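Local coordinates for regulation of enolase protein 1 (Saccharomyces cerevisiae, PDB 3O12) that functions in the galactose metabolic pathway via the GAL83 protein and may control the level of the enolase ENO1, at residues K56-R61 / C191-G196; S81-Q86 / V152-G157; D120-L125 / T138-G143. All coordinates share one frame; numbering follows the deposited sequence.

Interaction 1: residues K56-R61 / C191-G196; sequences KTDFWR and CTPERG. With EDO (1,2-ethanediol), chain H; EDO (1,2-ethanediol), chain G.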
loop_
_atom_site.group_PDB
_atom_site.type_symbol
_atom_site.label_atom_id
_atom_site.label_comp_id
_atom_site.label_asym_id
_atom_site.label_seq_id
_atom_site.Cartn_x
_atom_site.Cartn_y
_atom_site.Cartn_z
ATOM N N LYS A 56 1.128 -15.961 6.281
ATOM C CA LYS A 56 0.607 -16.342 4.971
ATOM C C LYS A 56 -0.368 -15.314 4.412
ATOM O O LYS A 56 -1.470 -15.650 3.965
ATOM C CB LYS A 56 -0.027 -17.735 5.028
ATOM C CG LYS A 56 0.983 -18.845 5.282
ATOM C CD LYS A 56 0.398 -20.226 5.012
ATOM C CE LYS A 56 -0.070 -20.907 6.292
ATOM N NZ LYS A 56 -1.206 -20.194 6.944
ATOM N N THR A 57 0.046 -14.050 4.447
ATOM C CA THR A 57 -0.747 -12.966 3.882
ATOM C C THR A 57 0.006 -12.331 2.709
ATOM O O THR A 57 1.199 -12.045 2.810
ATOM C CB THR A 57 -1.119 -11.915 4.955
ATOM O OG1 THR A 57 0.051 -11.526 5.681
ATOM C CG2 THR A 57 -2.130 -12.498 5.947
ATOM N N ASP A 58 -0.684 -12.145 1.587
ATOM C CA ASP A 58 -0.026 -11.648 0.374
ATOM C C ASP A 58 -1.053 -11.110 -0.627
ATOM O O ASP A 58 -2.243 -11.421 -0.544
ATOM C CB ASP A 58 0.802 -12.778 -0.263
ATOM C CG ASP A 58 1.891 -12.276 -1.214
ATOM O OD1 ASP A 58 2.132 -11.051 -1.301
ATOM O OD2 ASP A 58 2.524 -13.142 -1.862
ATOM N N PHE A 59 -0.576 -10.314 -1.582
ATOM C CA PHE A 59 -1.388 -9.862 -2.705
ATOM C C PHE A 59 -0.582 -10.102 -3.969
ATOM O O PHE A 59 0.499 -9.532 -4.129
ATOM C CB PHE A 59 -1.682 -8.358 -2.608
ATOM C CG PHE A 59 -2.736 -7.989 -1.599
ATOM C CD1 PHE A 59 -4.059 -8.396 -1.764
ATOM C CD2 PHE A 59 -2.408 -7.186 -0.515
ATOM C CE1 PHE A 59 -5.035 -8.027 -0.834
ATOM C CE2 PHE A 59 -3.380 -6.813 0.420
ATOM C CZ PHE A 59 -4.682 -7.237 0.258
ATOM N N TRP A 60 -1.105 -10.930 -4.865
ATOM C CA TRP A 60 -0.429 -11.225 -6.127
ATOM C C TRP A 60 -1.432 -11.859 -7.069
ATOM O O TRP A 60 -2.274 -12.629 -6.630
ATOM C CB TRP A 60 0.738 -12.206 -5.919
ATOM C CG TRP A 60 1.558 -12.381 -7.165
ATOM C CD1 TRP A 60 1.510 -13.422 -8.063
ATOM C CD2 TRP A 60 2.537 -11.465 -7.663
ATOM N NE1 TRP A 60 2.417 -13.205 -9.081
ATOM C CE2 TRP A 60 3.054 -12.010 -8.857
ATOM C CE3 TRP A 60 3.028 -10.232 -7.215
ATOM C CZ2 TRP A 60 4.038 -11.361 -9.609
ATOM C CZ3 TRP A 60 4.008 -9.589 -7.964
ATOM C CH2 TRP A 60 4.500 -10.160 -9.150
ATOM N N ARG A 61 -1.340 -11.553 -8.362
ATOM C CA ARG A 61 -2.192 -12.222 -9.342
ATOM C C ARG A 61 -1.399 -12.778 -10.519
ATOM O O ARG A 61 -0.989 -12.035 -11.414
ATOM C CB ARG A 61 -3.302 -11.301 -9.865
ATOM C CG ARG A 61 -4.592 -11.384 -9.081
ATOM C CD ARG A 61 -5.720 -10.612 -9.765
ATOM N NE ARG A 61 -6.360 -11.334 -10.864
ATOM C CZ ARG A 61 -7.311 -12.253 -10.705
ATOM N NH1 ARG A 61 -7.845 -12.846 -11.764
ATOM N NH2 ARG A 61 -7.722 -12.591 -9.490
ATOM N N CYS A 191 1.638 -7.036 4.533
ATOM C CA CYS A 191 1.645 -8.457 4.174
ATOM C C CYS A 191 2.886 -9.126 4.746
ATOM O O CYS A 191 3.955 -8.516 4.794
ATOM C CB CYS A 191 1.708 -8.653 2.638
ATOM S SG CYS A 191 0.321 -8.018 1.736
ATOM N N THR A 192 2.730 -10.370 5.189
ATOM C CA THR A 192 3.860 -11.274 5.409
ATOM C C THR A 192 3.510 -12.627 4.797
ATOM O O THR A 192 2.800 -13.422 5.405
ATOM C CB THR A 192 4.204 -11.459 6.901
ATOM O OG1 THR A 192 3.001 -11.625 7.664
ATOM C CG2 THR A 192 4.968 -10.262 7.427
ATOM N N PRO A 193 3.982 -12.880 3.568
ATOM C CA PRO A 193 3.626 -14.117 2.864
ATOM C C PRO A 193 4.035 -15.402 3.590
ATOM O O PRO A 193 3.419 -16.442 3.357
ATOM C CB PRO A 193 4.359 -13.981 1.526
ATOM C CG PRO A 193 4.438 -12.484 1.304
ATOM C CD PRO A 193 4.633 -11.894 2.685
ATOM N N GLU A 194 5.039 -15.329 4.461
ATOM C CA GLU A 194 5.439 -16.492 5.258
ATOM C C GLU A 194 5.024 -16.345 6.727
ATOM O O GLU A 194 3.834 -16.223 7.022
ATOM C CB GLU A 194 6.939 -16.767 5.101
ATOM C CG GLU A 194 7.327 -17.060 3.658
ATOM C CD GLU A 194 8.777 -17.475 3.498
ATOM O OE1 GLU A 194 9.644 -16.915 4.202
ATOM O OE2 GLU A 194 9.046 -18.360 2.659
ATOM N N ARG A 195 5.977 -16.364 7.654
ATOM C CA ARG A 195 5.633 -16.201 9.060
ATOM C C ARG A 195 5.101 -14.796 9.323
ATOM O O ARG A 195 5.538 -13.825 8.702
ATOM C CB ARG A 195 6.824 -16.521 9.969
ATOM C CG ARG A 195 7.137 -18.009 10.061
ATOM C CD ARG A 195 8.270 -18.292 11.037
ATOM N NE ARG A 195 7.917 -17.948 12.412
ATOM C CZ ARG A 195 7.360 -18.794 13.274
ATOM N NH1 ARG A 195 7.074 -18.394 14.506
ATOM N NH2 ARG A 195 7.088 -20.038 12.906
ATOM N N GLY A 196 4.139 -14.695 10.234
ATOM C CA GLY A 196 3.544 -13.410 10.542
ATOM C C GLY A 196 4.358 -12.635 11.553
ATOM O O GLY A 196 5.490 -13.009 11.879
HETATM C C1 EDO H . 5.723 -12.531 -5.602
HETATM O O1 EDO H . 6.844 -13.106 -4.923
HETATM C C2 EDO H . 4.434 -13.010 -4.944
HETATM O O2 EDO H . 4.360 -12.478 -3.617
HETATM C C1 EDO G . 5.559 -8.165 -4.510
HETATM O O1 EDO G . 5.711 -7.313 -3.369
HETATM C C2 EDO G . 4.427 -9.149 -4.254
HETATM O O2 EDO G . 4.552 -9.753 -2.958
#

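Interaction 2: residues S81-Q86 / V152-G157; sequences SAFTAQ and VTVEKG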
loop_
_atom_site.group_PDB
_atom_site.type_symbol
_atom_site.label_atom_id
_atom_site.label_comp_id
_atom_site.label_asym_id
_atom_site.label_seq_id
_atom_site.Cartn_x
_atom_site.Cartn_y
_atom_site.Cartn_z
ATOM N N SER A 81 -14.384 9.527 -7.756
ATOM C CA SER A 81 -13.809 9.072 -9.025
ATOM C C SER A 81 -12.384 9.539 -9.274
ATOM O O SER A 81 -11.755 9.132 -10.263
ATOM C CB SER A 81 -14.701 9.488 -10.194
ATOM O OG SER A 81 -14.815 10.893 -10.263
ATOM N N ALA A 82 -11.886 10.396 -8.395
ATOM C CA ALA A 82 -10.511 10.878 -8.449
ATOM C C ALA A 82 -10.101 11.275 -7.043
ATOM O O ALA A 82 -10.933 11.747 -6.256
ATOM C CB ALA A 82 -10.409 12.067 -9.370
ATOM N N PHE A 83 -8.829 11.096 -6.710
ATOM C CA PHE A 83 -8.375 11.409 -5.363
ATOM C C PHE A 83 -6.864 11.542 -5.278
ATOM O O PHE A 83 -6.149 11.061 -6.151
ATOM C CB PHE A 83 -8.823 10.307 -4.383
ATOM C CG PHE A 83 -8.102 9.000 -4.575
ATOM C CD1 PHE A 83 -6.906 8.745 -3.925
ATOM C CD2 PHE A 83 -8.609 8.038 -5.437
ATOM C CE1 PHE A 83 -6.232 7.551 -4.123
ATOM C CE2 PHE A 83 -7.951 6.838 -5.637
ATOM C CZ PHE A 83 -6.759 6.589 -4.994
ATOM N N THR A 84 -6.403 12.189 -4.208
ATOM C CA THR A 84 -5.024 12.104 -3.749
ATOM C C THR A 84 -5.047 11.652 -2.289
ATOM O O THR A 84 -5.804 12.195 -1.467
ATOM C CB THR A 84 -4.293 13.449 -3.866
ATOM O OG1 THR A 84 -4.165 13.799 -5.249
ATOM C CG2 THR A 84 -2.910 13.359 -3.249
ATOM N N ALA A 85 -4.250 10.641 -1.974
ATOM C CA ALA A 85 -4.162 10.085 -0.634
ATOM C C ALA A 85 -2.719 10.102 -0.178
ATOM O O ALA A 85 -1.793 9.941 -0.989
ATOM C CB ALA A 85 -4.708 8.649 -0.615
ATOM N N GLN A 86 -2.509 10.281 1.118
ATOM C CA GLN A 86 -1.159 10.306 1.661
ATOM C C GLN A 86 -1.159 9.628 3.030
ATOM O O GLN A 86 -2.154 9.705 3.765
ATOM C CB GLN A 86 -0.715 11.764 1.756
ATOM C CG GLN A 86 0.664 12.036 2.279
ATOM C CD GLN A 86 0.993 13.512 2.150
ATOM O OE1 GLN A 86 0.904 14.087 1.062
ATOM N NE2 GLN A 86 1.359 14.138 3.262
ATOM N N VAL A 152 -0.385 8.987 -3.269
ATOM C CA VAL A 152 -0.917 8.387 -4.483
ATOM C C VAL A 152 -2.063 9.219 -5.028
ATOM O O VAL A 152 -2.953 9.635 -4.266
ATOM C CB VAL A 152 -1.405 6.962 -4.223
ATOM C CG1 VAL A 152 -1.983 6.357 -5.497
ATOM C CG2 VAL A 152 -0.261 6.108 -3.693
ATOM N N THR A 153 -2.048 9.471 -6.331
ATOM C CA THR A 153 -3.098 10.216 -7.004
ATOM C C THR A 153 -3.664 9.373 -8.132
ATOM O O THR A 153 -2.908 8.815 -8.934
ATOM C CB THR A 153 -2.557 11.528 -7.577
ATOM O OG1 THR A 153 -2.024 12.321 -6.507
ATOM C CG2 THR A 153 -3.653 12.306 -8.282
ATOM N N VAL A 154 -4.983 9.254 -8.188
ATOM C CA VAL A 154 -5.652 8.619 -9.316
ATOM C C VAL A 154 -6.654 9.597 -9.890
ATOM O O VAL A 154 -7.515 10.113 -9.169
ATOM C CB VAL A 154 -6.398 7.332 -8.908
ATOM C CG1 VAL A 154 -7.206 6.807 -10.093
ATOM C CG2 VAL A 154 -5.418 6.275 -8.422
ATOM N N GLU A 155 -6.550 9.860 -11.186
ATOM C CA GLU A 155 -7.430 10.802 -11.849
ATOM C C GLU A 155 -7.362 10.540 -13.339
ATOM O O GLU A 155 -6.276 10.312 -13.892
ATOM C CB GLU A 155 -6.988 12.238 -11.554
ATOM C CG GLU A 155 -7.890 13.313 -12.135
ATOM C CD GLU A 155 -7.426 14.720 -11.765
ATOM O OE1 GLU A 155 -6.223 14.896 -11.480
ATOM O OE2 GLU A 155 -8.267 15.642 -11.770
ATOM N N LYS A 156 -8.523 10.559 -13.983
ATOM C CA LYS A 156 -8.616 10.400 -15.430
ATOM C C LYS A 156 -7.823 9.199 -15.943
ATOM O O LYS A 156 -7.140 9.280 -16.974
ATOM C CB LYS A 156 -8.191 11.686 -16.141
ATOM C CG LYS A 156 -9.103 12.876 -15.853
ATOM C CD LYS A 156 -8.561 14.156 -16.480
ATOM C CE LYS A 156 -7.190 14.508 -15.910
ATOM N NZ LYS A 156 -6.640 15.773 -16.479
ATOM N N GLY A 157 -7.928 8.083 -15.234
ATOM C CA GLY A 157 -7.355 6.829 -15.704
ATOM C C GLY A 157 -5.846 6.737 -15.588
ATOM O O GLY A 157 -5.210 5.916 -16.263
HETATM O O HOH W 1 -11.087 10.692 -12.659
#

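Interaction 3: residues D120-L125 / T138-G143; sequences DGHAML and TAVYGG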
loop_
_atom_site.group_PDB
_atom_site.type_symbol
_atom_site.label_atom_id
_atom_site.label_comp_id
_atom_site.label_asym_id
_atom_site.label_seq_id
_atom_site.Cartn_x
_atom_site.Cartn_y
_atom_site.Cartn_z
ATOM N N ASP A 120 15.307 -9.824 -2.531
ATOM C CA ASP A 120 16.716 -9.894 -2.896
ATOM C C ASP A 120 17.566 -9.616 -1.658
ATOM O O ASP A 120 17.501 -10.359 -0.680
ATOM C CB ASP A 120 17.044 -8.913 -4.025
ATOM C CG ASP A 120 17.734 -9.584 -5.200
ATOM O OD1 ASP A 120 17.471 -9.187 -6.355
ATOM O OD2 ASP A 120 18.534 -10.516 -4.970
ATOM N N GLY A 121 18.335 -8.535 -1.684
ATOM C CA GLY A 121 19.259 -8.258 -0.599
ATOM C C GLY A 121 18.854 -7.209 0.424
ATOM O O GLY A 121 19.394 -7.191 1.531
ATOM N N HIS A 122 17.906 -6.341 0.081
ATOM C CA HIS A 122 17.678 -5.153 0.900
ATOM C C HIS A 122 16.213 -4.783 1.113
ATOM O O HIS A 122 15.298 -5.459 0.628
ATOM C CB HIS A 122 18.376 -3.951 0.262
ATOM C CG HIS A 122 19.684 -4.279 -0.385
ATOM N ND1 HIS A 122 20.896 -3.927 0.169
ATOM C CD2 HIS A 122 19.970 -4.924 -1.541
ATOM C CE1 HIS A 122 21.874 -4.343 -0.618
ATOM N NE2 HIS A 122 21.338 -4.951 -1.662
ATOM N N ALA A 123 16.013 -3.693 1.849
ATOM C CA ALA A 123 14.716 -3.027 1.885
ATOM C C ALA A 123 14.521 -2.368 0.527
ATOM O O ALA A 123 15.328 -1.528 0.103
ATOM C CB ALA A 123 14.671 -1.998 2.985
HETATM N N MSE A 124 13.473 -2.786 -0.166
HETATM C CA MSE A 124 13.205 -2.332 -1.520
HETATM C C MSE A 124 11.983 -1.437 -1.545
HETATM O O MSE A 124 10.997 -1.719 -0.876
HETATM C CB MSE A 124 12.921 -3.537 -2.409
HETATM C CG MSE A 124 14.033 -4.556 -2.413
HETATM SE SE MSE A 124 15.498 -4.011 -3.568
HETATM C CE MSE A 124 14.766 -4.570 -5.272
ATOM N N LEU A 125 12.060 -0.351 -2.306
ATOM C CA LEU A 125 10.859 0.389 -2.667
ATOM C C LEU A 125 10.255 -0.333 -3.857
ATOM O O LEU A 125 10.882 -0.488 -4.903
ATOM C CB LEU A 125 11.181 1.842 -3.016
ATOM C CG LEU A 125 9.954 2.743 -3.222
ATOM C CD1 LEU A 125 9.121 2.819 -1.964
ATOM C CD2 LEU A 125 10.374 4.132 -3.676
ATOM N N THR A 138 10.739 -2.853 -8.731
ATOM C CA THR A 138 11.413 -2.724 -7.460
ATOM C C THR A 138 12.795 -2.160 -7.629
ATOM O O THR A 138 13.411 -2.299 -8.690
ATOM C CB THR A 138 11.474 -4.091 -6.750
ATOM O OG1 THR A 138 11.884 -3.906 -5.386
ATOM C CG2 THR A 138 12.436 -5.038 -7.482
ATOM N N ALA A 139 13.269 -1.521 -6.569
ATOM C CA ALA A 139 14.617 -0.993 -6.525
ATOM C C ALA A 139 15.029 -0.815 -5.071
ATOM O O ALA A 139 14.189 -0.651 -4.198
ATOM C CB ALA A 139 14.679 0.334 -7.260
ATOM N N VAL A 140 16.327 -0.847 -4.798
ATOM C CA VAL A 140 16.785 -0.608 -3.431
ATOM C C VAL A 140 16.346 0.781 -2.981
ATOM O O VAL A 140 16.499 1.746 -3.727
ATOM C CB VAL A 140 18.319 -0.717 -3.336
ATOM C CG1 VAL A 140 18.787 -0.457 -1.910
ATOM C CG2 VAL A 140 18.771 -2.083 -3.812
ATOM N N TYR A 141 15.779 0.883 -1.777
ATOM C CA TYR A 141 15.323 2.172 -1.263
ATOM C C TYR A 141 16.459 2.939 -0.598
ATOM O O TYR A 141 17.169 2.397 0.249
ATOM C CB TYR A 141 14.174 1.980 -0.270
ATOM C CG TYR A 141 13.581 3.271 0.256
ATOM C CD1 TYR A 141 13.107 4.252 -0.611
ATOM C CD2 TYR A 141 13.476 3.503 1.624
ATOM C CE1 TYR A 141 12.554 5.437 -0.125
ATOM C CE2 TYR A 141 12.921 4.676 2.119
ATOM C CZ TYR A 141 12.457 5.636 1.239
ATOM O OH TYR A 141 11.916 6.806 1.720
ATOM N N GLY A 142 16.602 4.208 -0.969
ATOM C CA GLY A 142 17.684 5.038 -0.467
ATOM C C GLY A 142 17.400 5.776 0.830
ATOM O O GLY A 142 18.298 6.395 1.399
ATOM N N GLY A 143 16.158 5.723 1.301
ATOM C CA GLY A 143 15.791 6.432 2.515
ATOM C C GLY A 143 15.759 5.541 3.746
ATOM O O GLY A 143 16.392 4.485 3.784
#

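Interaction 1: residues K56-R61 / C191-G196
Cys191 meets Phe59 at one rim of a beta sandwich, where the end of strand 185-191 and the loop after it run beside the approach to strand 59-61. The cysteine sulfur reaches Phe59 CD2 at 3.6 Å, an oblique sulfur-aromatic contact, while its CB lies against Thr57 O. Next comes Thr192, whose backbone N and O both bond to Thr57. Its N donates almost straight to Thr57 OG1 at 3.0 Å, and its O accepts from Thr57 N at 3.0 Å, with the donor well above the carbonyl plane. The Thr57 hydroxyl can serve here because OG1 lies between the backbone N and the carbonyl carbon (chi1 50°); it also bonds Asp54 O. Pro193 has no N-H to give Thr57 O; its ring lies against that oxygen through CD and against Asp58 through CG, 3.6 Å from the carboxylate carbon CG. That carboxylate is also bound by two ethanediol molecules, Asp58 OD2 to O2 of the chain H molecule at 2.6 Å and OD1 to O2 of chain G; C2 of the first lies over one face of Trp60. Glu194 O finally takes Lys56 N in its carbonyl plane at 2.8 Å, with an N-H...O angle of 162°.

Interaction 2: residues S81-Q86 / V152-G157
Val152 O is approached from two residues of the facing strand: Ala85 N donates to it at 2.8 Å, and Thr84 CA comes to 3.3 Å as a CA-H...O contact. Val152 N returns a bond to Ala85 O, and Phe83 and Val154 exchange a similar pair of N-H...O bonds. Strands 83-86 and 152-155 are thus antiparallel neighbours inside one sheet of the beta sandwich, with Phe83-Val154 and Ala85-Val152 as hydrogen-bonded pairs and Thr84-Thr153 as the non-hydrogen-bonded pair between them. On the face of the two threonines, OG1 meets OG1 at 2.9 Å in a hydrogen bond that either hydroxyl could donate. Both have OG1 beside the backbone N (chi1 -66° in Thr84, -60° in Thr153), a matched choice that turns each hydroxyl to the other strand and sets it alongside the partner's methyl. The opposite face is apolar. Phe83 has CG between its backbone N and carbonyl carbon (chi1 70°), which swings the ring toward strand 152-155; CE2 touches Val154 CB at 3.7 Å and CZ touches Val154 CG2 at 3.7 Å. Val104 of the other sheet packs on Phe83 and on Val152, so this face looks into the sandwich. Past the paired strands, a water accepts from Lys156 N and donates to Ser81 O at 2.9 Å. Because the two hydroxyls share one hydrogen bond of undecided direction, the threonine pair could turn its donor either way, whereas the opposite face is held by carbon contacts directed into the sandwich interior.

Interaction 3: residues D120-L125 / T138-G143
Met124, present as selenomethionine, and Thr138 cross at about a right angle. The chain of Met124 bends at chi2 (-79°) and again at chi3 (-81°), folding back over the opposing strand; its SE comes to 3.5 Å from Val140 N, and its CE ends against the Thr138 side chain. The 3.2 Å between Met124 CE and Thr138 CG2 is tighter than normal packing, making the exact place of that methyl doubtful. Val140 aims its CB away from residues 120-125, yet CG2 reaches back to SE of Met124 at 3.8 Å and, obliquely, to CD2 of His122. These residues belong to a beta hairpin of strands 122-131 and 134-140, antiparallel but strongly twisted, with the short segments 133° apart. Leu125 and Ala139 exchange two backbone bonds, and Tyr141 N adds a nearly straight one to Ala123 O at 3.1 Å. The Tyr141 ring slants beside Leu125, CD1 lying 3.9 Å from Leu125 CB. Val163, from the other sheet, touches both side chains. One face of the tyrosine ring carries Gly143 N, 3.4 Å above its centre.

In the fold
Interactions 1 and 3 both reach the branched, curled sheet of the sandwich, their centres about 18 Å apart and their nearest atoms about 9 Å apart. Interaction 2 lies within the other sheet, its centre about 26 Å from that of interaction 1, across the middle of the chain, and about 25 Å from that of interaction 3. Strand 102-105 faces interaction 2 through Val104 and meets Phe59 of interaction 1 through Met103 and Arg105. Ethanediol, probably from the crystallisation liquor, binds at interaction 1, where Glu117 also holds it, and a bound ethanediol lies about 4 Å from the Leu125 side chain of interaction 3; Glu117 is joined by backbone to Met124. Such molecules may mark a pocket.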